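Local coordinates for protein alpha-fucosidase (PDB 2EAB) that probably hydrolyses terminal alpha-1,2-linked L-fucose from glycans, this chain being the catalytic portion of a larger bifidobacterial protein, at residues F54-V67 and R180-V192. Residues are numbered along the deposited sequence; the frame is centred on the assembly and turned at random.
Sequences FGNGKIGGTVWGEV and REYFASNPDNVMV
The carbonyl oxygen of Ser185 is gripped twice: Val190 N closes the bulged hairpin on it, and Asn56 ND2 arrives from the turn of the facing hairpin at 3.0 Å. That second bond is nearly straight at its hydrogen (168°), yet the donor stands above the carbonyl plane rather than on a lone pair. The exchange is reciprocal, for Asn186 ND2 donates to Asn56 O at 2.8 Å, with the acceptor in the amide plane of Asn186. The other end of the Asn56 amide serves its own turn: OD1 receives Lys58 N (an Asx turn) and Ile59 N (completing an Asx motif) from opposite faces of the amide plane, with CG held between the backbone N and the carbonyl carbon (chi1 69°). An alanine here is likely to leave both those turn NH groups without their acceptor and Ser185 O with one donor fewer, leaving the loop that carries Gly57 of the calcium site less firmly held. Beside it, Lys58 NZ makes a weak bond to Asn189 OD1, and waters link it to Asn186 O and Asn189 ND2.

Apolar packing takes over along the strands. The Phe54 ring has Gly61 N over the centre of one face, where a side chain on Gly61 would collide with it, while Tyr182 CB touches Phe54 CZ at 3.7 Å. Met191 lays CG at the ring's edge; its chain then bends to bring CE 3.7 Å from Phe54 CE1, and its SD lies 5.0 Å from the Phe54 ring centroid, oblique to the ring, a Met-aromatic contact. Ile59 CD1 rests 3.7 Å from Met191 CB, and Val63 CG1 lies 3.6 Å from Tyr182 CE2, whose hydroxyl bonds Glu70.

The axes of segments 59-63 and 190-192 approach to 8.0 Å, 24° between their directions, the face-to-face packing of two antiparallel sheets in the beta-sandwich of the N-terminal domain, here fastened at its hairpin turns beside the calcium site.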
loop_
_atom_site.group_PDB
_atom_site.type_symbol
_atom_site.label_atom_id
_atom_site.label_comp_id
_atom_site.label_asym_id
_atom_site.label_seq_id
_atom_site.Cartn_x
_atom_site.Cartn_y
_atom_site.Cartn_z
ATOM N N PHE A 54 -11.898 7.989 -8.315
ATOM C CA PHE A 54 -10.870 8.617 -9.128
ATOM C C PHE A 54 -10.159 9.647 -8.258
ATOM O O PHE A 54 -10.705 10.109 -7.252
ATOM C CB PHE A 54 -11.473 9.258 -10.391
ATOM C CG PHE A 54 -12.347 10.441 -10.107
ATOM C CD1 PHE A 54 -11.829 11.724 -10.193
ATOM C CD2 PHE A 54 -13.683 10.280 -9.742
ATOM C CE1 PHE A 54 -12.619 12.831 -9.921
ATOM C CE2 PHE A 54 -14.481 11.388 -9.464
ATOM C CZ PHE A 54 -13.947 12.663 -9.557
ATOM N N GLY A 55 -8.941 10.007 -8.638
ATOM C CA GLY A 55 -8.189 10.977 -7.862
ATOM C C GLY A 55 -6.922 11.409 -8.557
ATOM O O GLY A 55 -6.540 10.843 -9.593
ATOM N N ASN A 56 -6.273 12.422 -7.989
ATOM C CA ASN A 56 -4.986 12.896 -8.487
ATOM C C ASN A 56 -3.866 12.725 -7.458
ATOM O O ASN A 56 -2.839 13.396 -7.532
ATOM C CB ASN A 56 -5.082 14.357 -8.959
ATOM C CG ASN A 56 -5.289 15.340 -7.817
ATOM O OD1 ASN A 56 -5.386 14.956 -6.652
ATOM N ND2 ASN A 56 -5.351 16.624 -8.150
ATOM N N GLY A 57 -4.079 11.822 -6.504
ATOM C CA GLY A 57 -3.147 11.607 -5.397
ATOM C C GLY A 57 -3.405 12.508 -4.203
ATOM O O GLY A 57 -2.846 12.281 -3.121
ATOM N N LYS A 58 -4.237 13.532 -4.401
ATOM C CA LYS A 58 -4.477 14.547 -3.375
ATOM C C LYS A 58 -5.967 14.743 -3.118
ATOM O O LYS A 58 -6.430 14.547 -1.996
ATOM C CB LYS A 58 -3.782 15.857 -3.737
ATOM C CG LYS A 58 -2.268 15.709 -3.828
ATOM C CD LYS A 58 -1.584 17.006 -4.159
ATOM C CE LYS A 58 -1.562 17.258 -5.652
ATOM N NZ LYS A 58 -0.967 18.586 -5.922
ATOM N N ILE A 59 -6.719 15.118 -4.150
ATOM C CA ILE A 59 -8.175 15.110 -4.074
ATOM C C ILE A 59 -8.726 13.874 -4.771
ATOM O O ILE A 59 -8.125 13.353 -5.718
ATOM C CB ILE A 59 -8.832 16.403 -4.636
ATOM C CG1 ILE A 59 -8.377 16.692 -6.074
ATOM C CG2 ILE A 59 -8.569 17.581 -3.696
ATOM C CD1 ILE A 59 -9.062 17.894 -6.710
ATOM N N GLY A 60 -9.866 13.405 -4.279
ATOM C CA GLY A 60 -10.508 12.234 -4.833
ATOM C C GLY A 60 -12.011 12.373 -4.852
ATOM O O GLY A 60 -12.599 13.093 -4.038
ATOM N N GLY A 61 -12.626 11.670 -5.795
ATOM C CA GLY A 61 -14.068 11.542 -5.848
ATOM C C GLY A 61 -14.479 10.091 -5.938
ATOM O O GLY A 61 -13.708 9.241 -6.393
ATOM N N THR A 62 -15.695 9.811 -5.486
ATOM C CA THR A 62 -16.339 8.523 -5.695
ATOM C C THR A 62 -17.732 8.793 -6.254
ATOM O O THR A 62 -18.574 9.412 -5.593
ATOM C CB THR A 62 -16.382 7.651 -4.413
ATOM O OG1 THR A 62 -16.362 8.484 -3.246
ATOM C CG2 THR A 62 -15.188 6.690 -4.370
ATOM N N VAL A 63 -17.940 8.353 -7.493
ATOM C CA VAL A 63 -19.103 8.726 -8.294
ATOM C C VAL A 63 -20.250 7.749 -8.093
ATOM O O VAL A 63 -20.073 6.535 -8.217
ATOM C CB VAL A 63 -18.738 8.774 -9.795
ATOM C CG1 VAL A 63 -19.941 9.181 -10.645
ATOM C CG2 VAL A 63 -17.582 9.727 -10.020
ATOM N N TRP A 64 -21.431 8.291 -7.798
ATOM C CA TRP A 64 -22.625 7.469 -7.627
ATOM C C TRP A 64 -23.374 7.246 -8.951
ATOM O O TRP A 64 -23.891 6.163 -9.201
ATOM C CB TRP A 64 -23.555 8.089 -6.578
ATOM C CG TRP A 64 -22.992 8.129 -5.174
ATOM C CD1 TRP A 64 -21.924 8.866 -4.730
ATOM C CD2 TRP A 64 -23.487 7.420 -4.031
ATOM N NE1 TRP A 64 -21.720 8.648 -3.389
ATOM C CE2 TRP A 64 -22.664 7.767 -2.932
ATOM C CE3 TRP A 64 -24.539 6.517 -3.827
ATOM C CZ2 TRP A 64 -22.866 7.252 -1.652
ATOM C CZ3 TRP A 64 -24.739 6.003 -2.550
ATOM C CH2 TRP A 64 -23.903 6.371 -1.480
ATOM N N GLY A 65 -23.418 8.275 -9.792
ATOM C CA GLY A 65 -24.110 8.189 -11.078
ATOM C C GLY A 65 -25.622 8.185 -10.958
ATOM O O GLY A 65 -26.314 7.557 -11.766
ATOM N N GLU A 66 -26.143 8.879 -9.949
ATOM C CA GLU A 66 -27.591 8.974 -9.769
ATOM C C GLU A 66 -28.217 9.823 -10.863
ATOM O O GLU A 66 -27.599 10.756 -11.364
ATOM C CB GLU A 66 -27.940 9.518 -8.383
ATOM C CG GLU A 66 -27.360 8.698 -7.228
ATOM C CD GLU A 66 -27.791 7.242 -7.255
ATOM O OE1 GLU A 66 -28.982 6.977 -7.530
ATOM O OE2 GLU A 66 -26.938 6.361 -7.004
ATOM N N VAL A 67 -29.452 9.491 -11.227
ATOM C CA VAL A 67 -30.123 10.152 -12.345
ATOM C C VAL A 67 -30.412 11.627 -12.049
ATOM O O VAL A 67 -29.971 12.509 -12.788
ATOM C CB VAL A 67 -31.413 9.399 -12.770
ATOM C CG1 VAL A 67 -32.237 10.226 -13.754
ATOM C CG2 VAL A 67 -31.065 8.050 -13.384
ATOM N N ARG A 180 -22.181 12.884 -18.123
ATOM C CA ARG A 180 -21.291 13.404 -17.098
ATOM C C ARG A 180 -19.946 12.722 -17.225
ATOM O O ARG A 180 -19.868 11.528 -17.512
ATOM C CB ARG A 180 -21.869 13.171 -15.703
ATOM C CG ARG A 180 -23.286 13.693 -15.536
ATOM C CD ARG A 180 -23.645 13.872 -14.084
ATOM N NE ARG A 180 -24.208 12.655 -13.521
ATOM C CZ ARG A 180 -25.508 12.436 -13.349
ATOM N NH1 ARG A 180 -26.404 13.353 -13.688
ATOM N NH2 ARG A 180 -25.911 11.295 -12.828
ATOM N N GLU A 181 -18.895 13.504 -17.017
ATOM C CA GLU A 181 -17.533 13.005 -17.034
ATOM C C GLU A 181 -16.784 13.635 -15.873
ATOM O O GLU A 181 -16.863 14.845 -15.666
ATOM C CB GLU A 181 -16.853 13.365 -18.351
ATOM C CG GLU A 181 -15.412 12.910 -18.459
ATOM C CD GLU A 181 -14.680 13.618 -19.573
ATOM O OE1 GLU A 181 -14.386 14.821 -19.421
ATOM O OE2 GLU A 181 -14.391 12.970 -20.599
ATOM N N TYR A 182 -16.062 12.806 -15.124
ATOM C CA TYR A 182 -15.315 13.268 -13.962
ATOM C C TYR A 182 -13.877 12.783 -14.004
ATOM O O TYR A 182 -13.619 11.614 -14.278
ATOM C CB TYR A 182 -15.936 12.738 -12.673
ATOM C CG TYR A 182 -17.414 12.965 -12.500
ATOM C CD1 TYR A 182 -17.894 14.164 -11.973
ATOM C CD2 TYR A 182 -18.332 11.966 -12.813
ATOM C CE1 TYR A 182 -19.250 14.373 -11.792
ATOM C CE2 TYR A 182 -19.691 12.164 -12.631
ATOM C CZ TYR A 182 -20.136 13.370 -12.114
ATOM O OH TYR A 182 -21.477 13.579 -11.913
ATOM N N PHE A 183 -12.942 13.680 -13.708
ATOM C CA PHE A 183 -11.549 13.285 -13.507
ATOM C C PHE A 183 -10.850 14.258 -12.574
ATOM O O PHE A 183 -11.350 15.351 -12.318
ATOM C CB PHE A 183 -10.792 13.109 -14.841
ATOM C CG PHE A 183 -10.709 14.354 -15.685
ATOM C CD1 PHE A 183 -9.673 15.264 -15.508
ATOM C CD2 PHE A 183 -11.641 14.592 -16.690
ATOM C CE1 PHE A 183 -9.578 16.407 -16.302
ATOM C CE2 PHE A 183 -11.557 15.732 -17.486
ATOM C CZ PHE A 183 -10.526 16.636 -17.297
ATOM N N ALA A 184 -9.713 13.834 -12.035
ATOM C CA ALA A 184 -8.894 14.696 -11.196
ATOM C C ALA A 184 -7.495 14.718 -11.774
ATOM O O ALA A 184 -6.796 13.700 -11.790
ATOM C CB ALA A 184 -8.882 14.213 -9.758
ATOM N N SER A 185 -7.110 15.886 -12.272
ATOM C CA SER A 185 -5.833 16.073 -12.926
ATOM C C SER A 185 -4.717 16.292 -11.921
ATOM O O SER A 185 -4.834 17.131 -11.027
ATOM C CB SER A 185 -5.909 17.273 -13.861
ATOM O OG SER A 185 -4.616 17.620 -14.315
ATOM N N ASN A 186 -3.630 15.542 -12.079
ATOM C CA ASN A 186 -2.425 15.822 -11.316
ATOM C C ASN A 186 -1.675 17.058 -11.855
ATOM O O ASN A 186 -1.373 17.961 -11.078
ATOM C CB ASN A 186 -1.525 14.584 -11.200
ATOM C CG ASN A 186 -0.393 14.781 -10.211
ATOM O OD1 ASN A 186 0.706 15.174 -10.593
ATOM N ND2 ASN A 186 -0.662 14.531 -8.931
ATOM N N PRO A 187 -1.409 17.133 -13.184
ATOM C CA PRO A 187 -0.708 18.316 -13.711
ATOM C C PRO A 187 -1.357 19.659 -13.372
ATOM O O PRO A 187 -0.647 20.619 -13.084
ATOM C CB PRO A 187 -0.730 18.095 -15.229
ATOM C CG PRO A 187 -0.824 16.644 -15.393
ATOM C CD PRO A 187 -1.678 16.155 -14.257
ATOM N N ASP A 188 -2.684 19.723 -13.412
ATOM C CA ASP A 188 -3.388 20.977 -13.147
ATOM C C ASP A 188 -4.048 21.021 -11.772
ATOM O O ASP A 188 -4.727 21.991 -11.427
ATOM C CB ASP A 188 -4.371 21.283 -14.279
ATOM C CG ASP A 188 -3.661 21.727 -15.544
ATOM O OD1 ASP A 188 -2.937 22.743 -15.487
ATOM O OD2 ASP A 188 -3.800 21.049 -16.583
ATOM N N ASN A 189 -3.814 19.968 -10.990
ATOM C CA ASN A 189 -4.207 19.916 -9.582
ATOM C C ASN A 189 -5.675 20.264 -9.336
ATOM O O ASN A 189 -6.007 21.033 -8.427
ATOM C CB ASN A 189 -3.292 20.806 -8.741
ATOM C CG ASN A 189 -3.373 20.478 -7.275
ATOM O OD1 ASN A 189 -3.659 19.338 -6.911
ATOM N ND2 ASN A 189 -3.137 21.466 -6.427
ATOM N N VAL A 190 -6.551 19.688 -10.149
ATOM C CA VAL A 190 -7.934 20.129 -10.186
ATOM C C VAL A 190 -8.857 18.986 -10.581
ATOM O O VAL A 190 -8.484 18.119 -11.374
ATOM C CB VAL A 190 -8.103 21.355 -11.144
ATOM C CG1 VAL A 190 -7.881 20.960 -12.612
ATOM C CG2 VAL A 190 -9.455 22.036 -10.955
ATOM N N MET A 191 -10.049 18.982 -9.998
ATOM C CA MET A 191 -11.093 18.040 -10.363
ATOM C C MET A 191 -12.004 18.703 -11.392
ATOM O O MET A 191 -12.348 19.879 -11.265
ATOM C CB MET A 191 -11.880 17.618 -9.119
ATOM C CG MET A 191 -13.033 16.663 -9.381
ATOM S SD MET A 191 -13.859 16.146 -7.864
ATOM C CE MET A 191 -12.588 15.158 -7.075
ATOM N N VAL A 192 -12.377 17.938 -12.409
ATOM C CA VAL A 192 -13.202 18.439 -13.500
ATOM C C VAL A 192 -14.469 17.603 -13.589
ATOM O O VAL A 192 -14.413 16.375 -13.539
ATOM C CB VAL A 192 -12.424 18.403 -14.846
ATOM C CG1 VAL A 192 -13.328 18.754 -16.023
ATOM C CG2 VAL A 192 -11.223 19.343 -14.801
HETATM O O HOH W 1 -4.897 11.727 -12.033
HETATM O O HOH W 2 -0.603 18.671 -8.656
HETATM O O HOH W 3 -2.816 20.079 -3.994
#